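Local coordinates for Non-structural protein 3 (Porcine deltacoronavirus, PDB 6LN0) that joins a macro domain to a papain-like protease domain with a bound zinc ion, and probably takes part in cleaving the viral polyprotein, at residues V14-E20 and R148-M154; F26-V32 and A115-P120; L135-R139 and V161-N166. All blocks are in the same frame, centred on the assembly; numbering follows the deposited sequence.

Contact 1: residues V14-E20 and R148-M154; sequences VELVVGE and RVTLVTM
E15 and R148 face each other across two neighbouring parallel strands, and the glutamate can be followed outward atom by atom. Its CB lies beside the carbonyl of V149, with CB and V149 O 3.9 Å apart. CG is wedged between the backbone N and the carbonyl carbon of E15 itself (chi1 77°), which places CG 3.5 Å from T150 OG1, a hydroxyl whose firm partner is H116. E15 CD lies 3.4 Å from the same T150 OG1. Beyond CG the chain runs extended to the guanidinium of R148, which grips it side-on with two nitrogens. R148 NE gives E15 OE2 the shorter bond, 2.8 Å, on the syn side but out of the carboxylate plane; R148 NH1 reaches E15 OE1 at 3.3 Å, from above that plane. With the two planes turned 58° apart, this is a twisted bidentate salt bridge.

The backbones are joined by E15 N to V149 O (2.7 Å), L151 N to E15 O, and V17 N to L151 O (2.8 Å). On the reverse face V14 CG1 packs on L151 CD1. Further along, L16 CD2 meets the methyl CG2 of T153 at 3.6 Å.

Strand 10-17 is an outermost strand of the sheet, and strand 146-152 separates it from strand 117-120; helices 131-141 and 158-165 pack over the face carrying V14, L16 and L151.

Contact 2: residues F26-V32 and A115-P120; sequences FDNSVLV and AHYVIP
H116 and S29 meet where two parallel strands come together, and H116, V32 and V118 bury the most surface in the contact. The imidazole is swung out with CG opposite the backbone N of H116 (chi1 167°), which carries the ring across to the serine. S29 OG lies near the ring plane and makes a 2.6 Å hydrogen bond with H116 ND1, in which either could be the donor. The same hydroxyl oxygen also accepts the backbone D27 N at 2.9 Å, so this one oxygen ties the turn before the strand to the imidazole. On the far edge of the ring NE2 is bonded to T150 OG1. The histidine thus bridges strand 29-34 to strand 146-152, and its rotation is fixed by a partner at each nitrogen.

V118 is embraced by three residues of 26-32. Its CG2 meets the ring of F26 obliquely, at 3.9 Å from CE1, and also lies near S29 CB, while CG1 touches L31 CD1 at 3.9 Å. V118 N and V118 O are both engaged as well, the first with V30 O and the second with V32 N at 3.0 Å, the latter bond almost straight (172°).

V32 closes the far end. Its CG2 rests 3.8 Å from I119 CG1, and V32 O lies 3.4 Å from P120 CD.

Helix 99-110 packs on V32, Y117 and I119 on one face, whereas F26 and I24 adjoin V118 on the other. The pair lies in the middle of a mixed six-stranded sheet, and a mainly parallel central sheet of this kind is characteristic of the alpha/beta/alpha sandwich of macro domains.

Contact 3: residues L135-R139 and V161-N166; sequences LDAFR and VWDALN
L135 and W162 mesh at the centre of this helix pair, their side chains crossing at about a right angle. The indole owes its place to a first torsion with CG anti to N (chi1 179°), carrying the six-membered ring over to the other helix. L135 CD1 comes down on the root of the tryptophan, 3.6 Å from W162 CB, and also touches CE3. The carbonyl oxygen of L135 lies at the indole's edge, in its plane, 3.8 Å from W162 CZ3. One turn on, W162 CH2 reaches the edge of the phenylalanine ring at 3.7 Å from F138 CE2; the rings are inclined at 48°, an oblique pair.

L165 packs on L135 and D136. Its CD1 abuts L135 CB at 3.8 Å, and CD2 lies at the same distance from D136 OD1, a carboxylate whose other oxygen, OD2, makes a salt bridge with K140.

R139 folds over the backbone of L165. Its CG takes the rotamer flanked by both N and C of the main chain (chi1 36°), and a bend further out turns the guanidinium flat toward the opposite helix. L165 O sits over the centre of one guanidinium face, 3.2 Å from R139 CZ; none of the nitrogens points at it, so the approach is probably electrostatic. R139 NH1 and D136 OD1 form a long salt bridge of 3.7 Å within their own helix.

Helix 131-141 is the crossover helix of a beta-alpha-beta unit, linking parallel neighbours 117-120 and 146-152. Packed with helix 158-165 against the sheet, it supplies part of one helical layer of the macro domain's alpha/beta/alpha sandwich.

In the fold
Contacts 1 and 2 belong to the same sheet and meet through neighbouring strands 146-152 and 117-120, where I119 is probably hydrogen-bonded to T150 and V152. Contact 2 is the most buried of the three, lying among interior strands. Contact 1 is at an outermost strand, only partly buried, and adds a salt bridge to its backbone bonds. Contact 3 joins helices rather than strands and is held by apolar packing, with the exposed R139 at its edge. It rests on contact 1, where W162 packs on V14 and L16, and L135 and F138 pack on L151; contacts 2 and 3 do not touch, their nearest atoms being about 5 Å apart.

Contact 1: residues V14-E20 and R148-M154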
loop_
_atom_site.group_PDB
_atom_site.type_symbol
_atom_site.label_atom_id
_atom_site.label_comp_id
_atom_site.label_asym_id
_atom_site.label_seq_id
_atom_site.Cartn_x
_atom_site.Cartn_y
_atom_site.Cartn_z
ATOM N N VAL A 14 -11.068 7.014 24.876
ATOM C CA VAL A 14 -10.232 7.780 25.785
ATOM C C VAL A 14 -10.264 9.252 25.400
ATOM O O VAL A 14 -10.327 9.600 24.213
ATOM C CB VAL A 14 -8.805 7.220 25.717
ATOM C CG1 VAL A 14 -7.847 8.072 26.494
ATOM C CG2 VAL A 14 -8.784 5.792 26.184
ATOM N N GLU A 15 -10.221 10.129 26.397
ATOM C CA GLU A 15 -10.068 11.553 26.150
ATOM C C GLU A 15 -9.066 12.125 27.145
ATOM O O GLU A 15 -9.077 11.776 28.331
ATOM C CB GLU A 15 -11.411 12.297 26.237
ATOM C CG GLU A 15 -11.936 12.547 27.658
ATOM C CD GLU A 15 -13.462 12.622 27.721
ATOM O OE1 GLU A 15 -14.010 13.750 27.766
ATOM O OE2 GLU A 15 -14.114 11.550 27.726
ATOM N N LEU A 16 -8.179 12.985 26.651
ATOM C CA LEU A 16 -7.126 13.582 27.460
ATOM C C LEU A 16 -7.467 15.049 27.642
ATOM O O LEU A 16 -7.378 15.834 26.692
ATOM C CB LEU A 16 -5.765 13.408 26.805
ATOM C CG LEU A 16 -4.597 13.503 27.774
ATOM C CD1 LEU A 16 -3.482 12.621 27.293
ATOM C CD2 LEU A 16 -4.126 14.927 27.876
ATOM N N VAL A 17 -7.850 15.418 28.858
ATOM C CA VAL A 17 -8.365 16.750 29.136
ATOM C C VAL A 17 -7.297 17.586 29.835
ATOM O O VAL A 17 -6.427 17.078 30.564
ATOM C CB VAL A 17 -9.672 16.643 29.946
ATOM C CG1 VAL A 17 -10.107 17.990 30.497
ATOM C CG2 VAL A 17 -10.760 16.062 29.049
ATOM N N VAL A 18 -7.377 18.896 29.597
ATOM C CA VAL A 18 -6.316 19.870 29.833
ATOM C C VAL A 18 -6.155 20.243 31.310
ATOM O O VAL A 18 -5.218 19.776 31.970
ATOM C CB VAL A 18 -6.585 21.112 28.959
ATOM C CG1 VAL A 18 -6.084 20.863 27.550
ATOM C CG2 VAL A 18 -8.095 21.437 28.914
ATOM N N GLY A 19 -7.070 21.080 31.836
ATOM C CA GLY A 19 -6.900 21.749 33.121
ATOM C C GLY A 19 -7.020 20.872 34.353
ATOM O O GLY A 19 -6.787 19.661 34.304
ATOM N N GLU A 20 -7.391 21.480 35.481
ATOM C CA GLU A 20 -7.364 20.747 36.748
ATOM C C GLU A 20 -8.701 20.078 37.077
ATOM O O GLU A 20 -9.718 20.303 36.430
ATOM C CB GLU A 20 -6.919 21.649 37.908
ATOM C CG GLU A 20 -6.758 20.919 39.288
ATOM C CD GLU A 20 -6.014 19.544 39.234
ATOM O OE1 GLU A 20 -6.306 18.683 38.376
ATOM O OE2 GLU A 20 -5.135 19.300 40.098
ATOM N N ARG A 148 -16.236 5.584 28.040
ATOM C CA ARG A 148 -15.540 6.863 28.087
ATOM C C ARG A 148 -14.552 6.906 29.258
ATOM O O ARG A 148 -14.887 6.511 30.382
ATOM C CB ARG A 148 -16.566 7.985 28.197
ATOM C CG ARG A 148 -15.973 9.344 28.423
ATOM C CD ARG A 148 -17.005 10.302 29.030
ATOM N NE ARG A 148 -16.431 11.631 29.208
ATOM C CZ ARG A 148 -16.664 12.438 30.242
ATOM N NH1 ARG A 148 -16.070 13.622 30.285
ATOM N NH2 ARG A 148 -17.486 12.080 31.223
ATOM N N VAL A 149 -13.324 7.367 28.985
ATOM C CA VAL A 149 -12.256 7.480 29.986
ATOM C C VAL A 149 -11.577 8.838 29.853
ATOM O O VAL A 149 -11.309 9.301 28.741
ATOM C CB VAL A 149 -11.200 6.362 29.852
ATOM C CG1 VAL A 149 -10.167 6.499 30.953
ATOM C CG2 VAL A 149 -11.853 5.007 29.909
ATOM N N THR A 150 -11.259 9.458 30.987
ATOM C CA THR A 150 -10.743 10.819 31.025
ATOM C C THR A 150 -9.414 10.843 31.759
ATOM O O THR A 150 -9.363 10.539 32.955
ATOM C CB THR A 150 -11.731 11.746 31.728
ATOM O OG1 THR A 150 -12.928 11.855 30.951
ATOM C CG2 THR A 150 -11.117 13.117 31.920
ATOM N N LEU A 151 -8.350 11.215 31.060
ATOM C CA LEU A 151 -7.087 11.521 31.712
ATOM C C LEU A 151 -6.926 13.022 31.838
ATOM O O LEU A 151 -7.487 13.801 31.064
ATOM C CB LEU A 151 -5.888 10.961 30.962
ATOM C CG LEU A 151 -5.960 9.578 30.362
ATOM C CD1 LEU A 151 -6.427 9.806 28.968
ATOM C CD2 LEU A 151 -4.578 8.962 30.363
ATOM N N VAL A 152 -6.121 13.418 32.815
ATOM C CA VAL A 152 -6.021 14.804 33.239
ATOM C C VAL A 152 -4.551 15.162 33.335
ATOM O O VAL A 152 -3.769 14.425 33.948
ATOM C CB VAL A 152 -6.726 15.041 34.589
ATOM C CG1 VAL A 152 -6.494 16.479 35.064
ATOM C CG2 VAL A 152 -8.217 14.730 34.471
ATOM N N THR A 153 -4.185 16.310 32.756
ATOM C CA THR A 153 -2.773 16.629 32.580
ATOM C C THR A 153 -2.355 17.930 33.284
ATOM O O THR A 153 -1.820 17.877 34.396
ATOM C CB THR A 153 -2.453 16.640 31.068
ATOM O OG1 THR A 153 -1.088 17.007 30.846
ATOM C CG2 THR A 153 -3.415 17.551 30.247
ATOM N N MET A 154 -2.619 19.090 32.665
ATOM C CA MET A 154 -2.007 20.388 33.006
ATOM C C MET A 154 -0.520 20.461 32.626
ATOM O O MET A 154 0.282 21.068 33.335
ATOM C CB MET A 154 -2.192 20.736 34.479
ATOM C CG MET A 154 -3.510 21.367 34.820
ATOM S SD MET A 154 -3.372 21.933 36.505
ATOM C CE MET A 154 -1.978 20.957 37.090
#

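Contact 2: residues F26-V32 and A115-P120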
loop_
_atom_site.group_PDB
_atom_site.type_symbol
_atom_site.label_atom_id
_atom_site.label_comp_id
_atom_site.label_asym_id
_atom_site.label_seq_id
_atom_site.Cartn_x
_atom_site.Cartn_y
_atom_site.Cartn_z
ATOM N N PHE A 26 -18.062 15.554 35.072
ATOM C CA PHE A 26 -18.226 14.271 35.749
ATOM C C PHE A 26 -19.560 13.606 35.389
ATOM O O PHE A 26 -20.438 14.201 34.763
ATOM C CB PHE A 26 -18.122 14.440 37.262
ATOM C CG PHE A 26 -16.734 14.746 37.745
ATOM C CD1 PHE A 26 -15.763 13.761 37.782
ATOM C CD2 PHE A 26 -16.400 16.021 38.171
ATOM C CE1 PHE A 26 -14.475 14.046 38.237
ATOM C CE2 PHE A 26 -15.122 16.309 38.617
ATOM C CZ PHE A 26 -14.158 15.321 38.653
ATOM N N ASP A 27 -19.697 12.341 35.803
ATOM C CA ASP A 27 -20.852 11.498 35.492
ATOM C C ASP A 27 -20.819 10.209 36.321
ATOM O O ASP A 27 -20.527 9.126 35.791
ATOM C CB ASP A 27 -20.883 11.181 33.994
ATOM C CG ASP A 27 -22.056 10.287 33.603
ATOM O OD1 ASP A 27 -22.968 10.084 34.440
ATOM O OD2 ASP A 27 -22.061 9.780 32.452
ATOM N N ASN A 28 -21.119 10.322 37.621
ATOM C CA ASN A 28 -21.003 9.214 38.580
ATOM C C ASN A 28 -19.643 8.531 38.457
ATOM O O ASN A 28 -19.523 7.308 38.451
ATOM C CB ASN A 28 -22.147 8.217 38.411
ATOM C CG ASN A 28 -23.496 8.849 38.661
ATOM O OD1 ASN A 28 -24.349 8.898 37.772
ATOM N ND2 ASN A 28 -23.688 9.365 39.871
ATOM N N SER A 29 -18.610 9.355 38.397
ATOM C CA SER A 29 -17.301 8.923 37.956
ATOM C C SER A 29 -16.514 8.315 39.102
ATOM O O SER A 29 -16.763 8.582 40.277
ATOM C CB SER A 29 -16.528 10.102 37.368
ATOM O OG SER A 29 -17.313 10.817 36.424
ATOM N N VAL A 30 -15.555 7.475 38.738
ATOM C CA VAL A 30 -14.525 7.036 39.663
ATOM C C VAL A 30 -13.360 7.989 39.483
ATOM O O VAL A 30 -12.724 8.013 38.428
ATOM C CB VAL A 30 -14.103 5.591 39.407
ATOM C CG1 VAL A 30 -12.869 5.248 40.254
ATOM C CG2 VAL A 30 -15.259 4.666 39.719
ATOM N N LEU A 31 -13.099 8.796 40.502
ATOM C CA LEU A 31 -11.992 9.735 40.466
ATOM C C LEU A 31 -10.793 9.057 41.093
ATOM O O LEU A 31 -10.850 8.665 42.264
ATOM C CB LEU A 31 -12.358 11.013 41.211
ATOM C CG LEU A 31 -11.283 12.073 41.352
ATOM C CD1 LEU A 31 -10.983 12.696 39.993
ATOM C CD2 LEU A 31 -11.746 13.133 42.341
ATOM N N VAL A 32 -9.715 8.902 40.319
ATOM C CA VAL A 32 -8.505 8.260 40.820
ATOM C C VAL A 32 -7.634 9.285 41.536
ATOM O O VAL A 32 -7.413 10.395 41.041
ATOM C CB VAL A 32 -7.710 7.573 39.691
ATOM C CG1 VAL A 32 -6.531 6.864 40.295
ATOM C CG2 VAL A 32 -8.567 6.572 38.927
ATOM N N ALA A 115 -16.930 1.535 34.389
ATOM C CA ALA A 115 -17.277 2.826 34.961
ATOM C C ALA A 115 -16.543 3.904 34.184
ATOM O O ALA A 115 -15.652 3.618 33.376
ATOM C CB ALA A 115 -16.905 2.910 36.449
ATOM N N HIS A 116 -16.908 5.158 34.450
ATOM C CA HIS A 116 -16.222 6.304 33.866
ATOM C C HIS A 116 -15.093 6.733 34.793
ATOM O O HIS A 116 -15.337 7.238 35.891
ATOM C CB HIS A 116 -17.166 7.475 33.623
ATOM C CG HIS A 116 -16.439 8.747 33.319
ATOM N ND1 HIS A 116 -16.596 9.898 34.063
ATOM C CD2 HIS A 116 -15.505 9.032 32.378
ATOM C CE1 HIS A 116 -15.815 10.845 33.574
ATOM N NE2 HIS A 116 -15.142 10.346 32.552
ATOM N N TYR A 117 -13.864 6.572 34.336
ATOM C CA TYR A 117 -12.686 6.872 35.128
ATOM C C TYR A 117 -12.143 8.249 34.774
ATOM O O TYR A 117 -12.129 8.646 33.604
ATOM C CB TYR A 117 -11.610 5.821 34.890
ATOM C CG TYR A 117 -11.952 4.469 35.457
ATOM C CD1 TYR A 117 -11.630 4.147 36.771
ATOM C CD2 TYR A 117 -12.579 3.505 34.682
ATOM C CE1 TYR A 117 -11.933 2.907 37.307
ATOM C CE2 TYR A 117 -12.887 2.262 35.213
ATOM C CZ TYR A 117 -12.562 1.968 36.521
ATOM O OH TYR A 117 -12.853 0.734 37.054
ATOM N N VAL A 118 -11.688 8.970 35.792
ATOM C CA VAL A 118 -10.992 10.233 35.612
ATOM C C VAL A 118 -9.630 10.052 36.246
ATOM O O VAL A 118 -9.535 9.763 37.444
ATOM C CB VAL A 118 -11.758 11.407 36.235
ATOM C CG1 VAL A 118 -11.004 12.679 36.057
ATOM C CG2 VAL A 118 -13.129 11.518 35.602
ATOM N N ILE A 119 -8.580 10.161 35.443
ATOM C CA ILE A 119 -7.269 9.770 35.941
ATOM C C ILE A 119 -6.257 10.885 35.699
ATOM O O ILE A 119 -5.938 11.207 34.544
ATOM C CB ILE A 119 -6.802 8.450 35.302
ATOM C CG1 ILE A 119 -7.939 7.429 35.276
ATOM C CG2 ILE A 119 -5.633 7.867 36.055
ATOM C CD1 ILE A 119 -7.474 6.000 35.090
ATOM N N PRO A 120 -5.765 11.532 36.754
ATOM C CA PRO A 120 -4.498 12.262 36.638
ATOM C C PRO A 120 -3.399 11.305 36.203
ATOM O O PRO A 120 -3.229 10.231 36.787
ATOM C CB PRO A 120 -4.258 12.783 38.063
ATOM C CG PRO A 120 -5.220 11.982 38.950
ATOM C CD PRO A 120 -6.393 11.720 38.071
#

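Contact 3: residues L135-R139 and V161-N166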
loop_
_atom_site.group_PDB
_atom_site.type_symbol
_atom_site.label_atom_id
_atom_site.label_comp_id
_atom_site.label_asym_id
_atom_site.label_seq_id
_atom_site.Cartn_x
_atom_site.Cartn_y
_atom_site.Cartn_z
ATOM N N LEU A 135 1.709 7.280 29.935
ATOM C CA LEU A 135 0.687 7.207 28.901
ATOM C C LEU A 135 0.758 5.883 28.152
ATOM O O LEU A 135 -0.269 5.385 27.667
ATOM C CB LEU A 135 0.819 8.386 27.944
ATOM C CG LEU A 135 0.151 9.671 28.441
ATOM C CD1 LEU A 135 -0.075 10.618 27.302
ATOM C CD2 LEU A 135 -1.173 9.409 29.144
ATOM N N ASP A 136 1.949 5.280 28.080
ATOM C CA ASP A 136 2.106 4.006 27.388
ATOM C C ASP A 136 1.651 2.842 28.262
ATOM O O ASP A 136 0.957 1.931 27.786
ATOM C CB ASP A 136 3.564 3.816 26.943
ATOM C CG ASP A 136 3.779 2.525 26.152
ATOM O OD1 ASP A 136 3.064 2.307 25.135
ATOM O OD2 ASP A 136 4.665 1.732 26.568
ATOM N N ALA A 137 2.049 2.850 29.544
ATOM C CA ALA A 137 1.523 1.861 30.480
ATOM C C ALA A 137 0.004 1.845 30.442
ATOM O O ALA A 137 -0.617 0.779 30.494
ATOM C CB ALA A 137 2.021 2.148 31.896
ATOM N N PHE A 138 -0.606 3.019 30.291
ATOM C CA PHE A 138 -2.057 3.110 30.371
ATOM C C PHE A 138 -2.724 2.453 29.171
ATOM O O PHE A 138 -3.710 1.719 29.333
ATOM C CB PHE A 138 -2.486 4.569 30.494
ATOM C CG PHE A 138 -3.908 4.816 30.108
ATOM C CD1 PHE A 138 -4.940 4.461 30.961
ATOM C CD2 PHE A 138 -4.216 5.419 28.904
ATOM C CE1 PHE A 138 -6.261 4.696 30.615
ATOM C CE2 PHE A 138 -5.524 5.660 28.542
ATOM C CZ PHE A 138 -6.557 5.296 29.400
ATOM N N ARG A 139 -2.212 2.703 27.955
ATOM C CA ARG A 139 -2.812 2.047 26.796
ATOM C C ARG A 139 -2.570 0.540 26.832
ATOM O O ARG A 139 -3.441 -0.232 26.422
ATOM C CB ARG A 139 -2.305 2.668 25.494
ATOM C CG ARG A 139 -0.848 3.104 25.518
ATOM C CD ARG A 139 -0.480 3.939 24.278
ATOM N NE ARG A 139 -1.177 3.468 23.083
ATOM C CZ ARG A 139 -0.708 2.539 22.256
ATOM N NH1 ARG A 139 0.477 1.972 22.484
ATOM N NH2 ARG A 139 -1.435 2.181 21.204
ATOM N N VAL A 161 2.407 13.829 23.267
ATOM C CA VAL A 161 2.919 12.532 23.709
ATOM C C VAL A 161 1.833 11.474 23.577
ATOM O O VAL A 161 2.100 10.322 23.209
ATOM C CB VAL A 161 3.454 12.633 25.149
ATOM C CG1 VAL A 161 3.921 11.287 25.653
ATOM C CG2 VAL A 161 4.578 13.646 25.214
ATOM N N TRP A 162 0.580 11.867 23.825
ATOM C CA TRP A 162 -0.536 10.944 23.657
ATOM C C TRP A 162 -0.770 10.646 22.183
ATOM O O TRP A 162 -0.845 9.484 21.781
ATOM C CB TRP A 162 -1.803 11.523 24.304
ATOM C CG TRP A 162 -3.035 10.665 24.180
ATOM C CD1 TRP A 162 -4.229 11.025 23.622
ATOM C CD2 TRP A 162 -3.197 9.316 24.637
ATOM N NE1 TRP A 162 -5.121 9.976 23.687
ATOM C CE2 TRP A 162 -4.510 8.917 24.310
ATOM C CE3 TRP A 162 -2.355 8.401 25.275
ATOM C CZ2 TRP A 162 -4.998 7.641 24.600
ATOM C CZ3 TRP A 162 -2.841 7.137 25.573
ATOM C CH2 TRP A 162 -4.148 6.768 25.235
ATOM N N ASP A 163 -0.881 11.692 21.368
ATOM C CA ASP A 163 -1.156 11.518 19.947
ATOM C C ASP A 163 -0.088 10.664 19.259
ATOM O O ASP A 163 -0.408 9.828 18.408
ATOM C CB ASP A 163 -1.264 12.889 19.285
ATOM C CG ASP A 163 -1.995 12.838 17.968
ATOM O OD1 ASP A 163 -2.557 11.768 17.641
ATOM O OD2 ASP A 163 -2.008 13.868 17.257
ATOM N N ALA A 164 1.186 10.847 19.626
ATOM C CA ALA A 164 2.256 10.059 19.018
ATOM C C ALA A 164 2.142 8.584 19.386
ATOM O O ALA A 164 2.280 7.709 18.523
ATOM C CB ALA A 164 3.617 10.610 19.442
ATOM N N LEU A 165 1.881 8.291 20.661
ATOM C CA LEU A 165 1.793 6.916 21.135
ATOM C C LEU A 165 0.655 6.134 20.492
ATOM O O LEU A 165 0.651 4.902 20.579
ATOM C CB LEU A 165 1.637 6.904 22.655
ATOM C CG LEU A 165 2.959 6.928 23.417
ATOM C CD1 LEU A 165 2.720 7.258 24.882
ATOM C CD2 LEU A 165 3.672 5.601 23.274
ATOM N N ASN A 166 -0.305 6.805 19.858
ATOM C CA ASN A 166 -1.389 6.136 19.149
ATOM C C ASN A 166 -1.269 6.297 17.637
ATOM O O ASN A 166 -2.269 6.197 16.917
ATOM C CB ASN A 166 -2.738 6.653 19.648
ATOM C CG ASN A 166 -2.811 6.674 21.163
ATOM O OD1 ASN A 166 -2.955 7.731 21.778
ATOM N ND2 ASN A 166 -2.666 5.499 21.777
#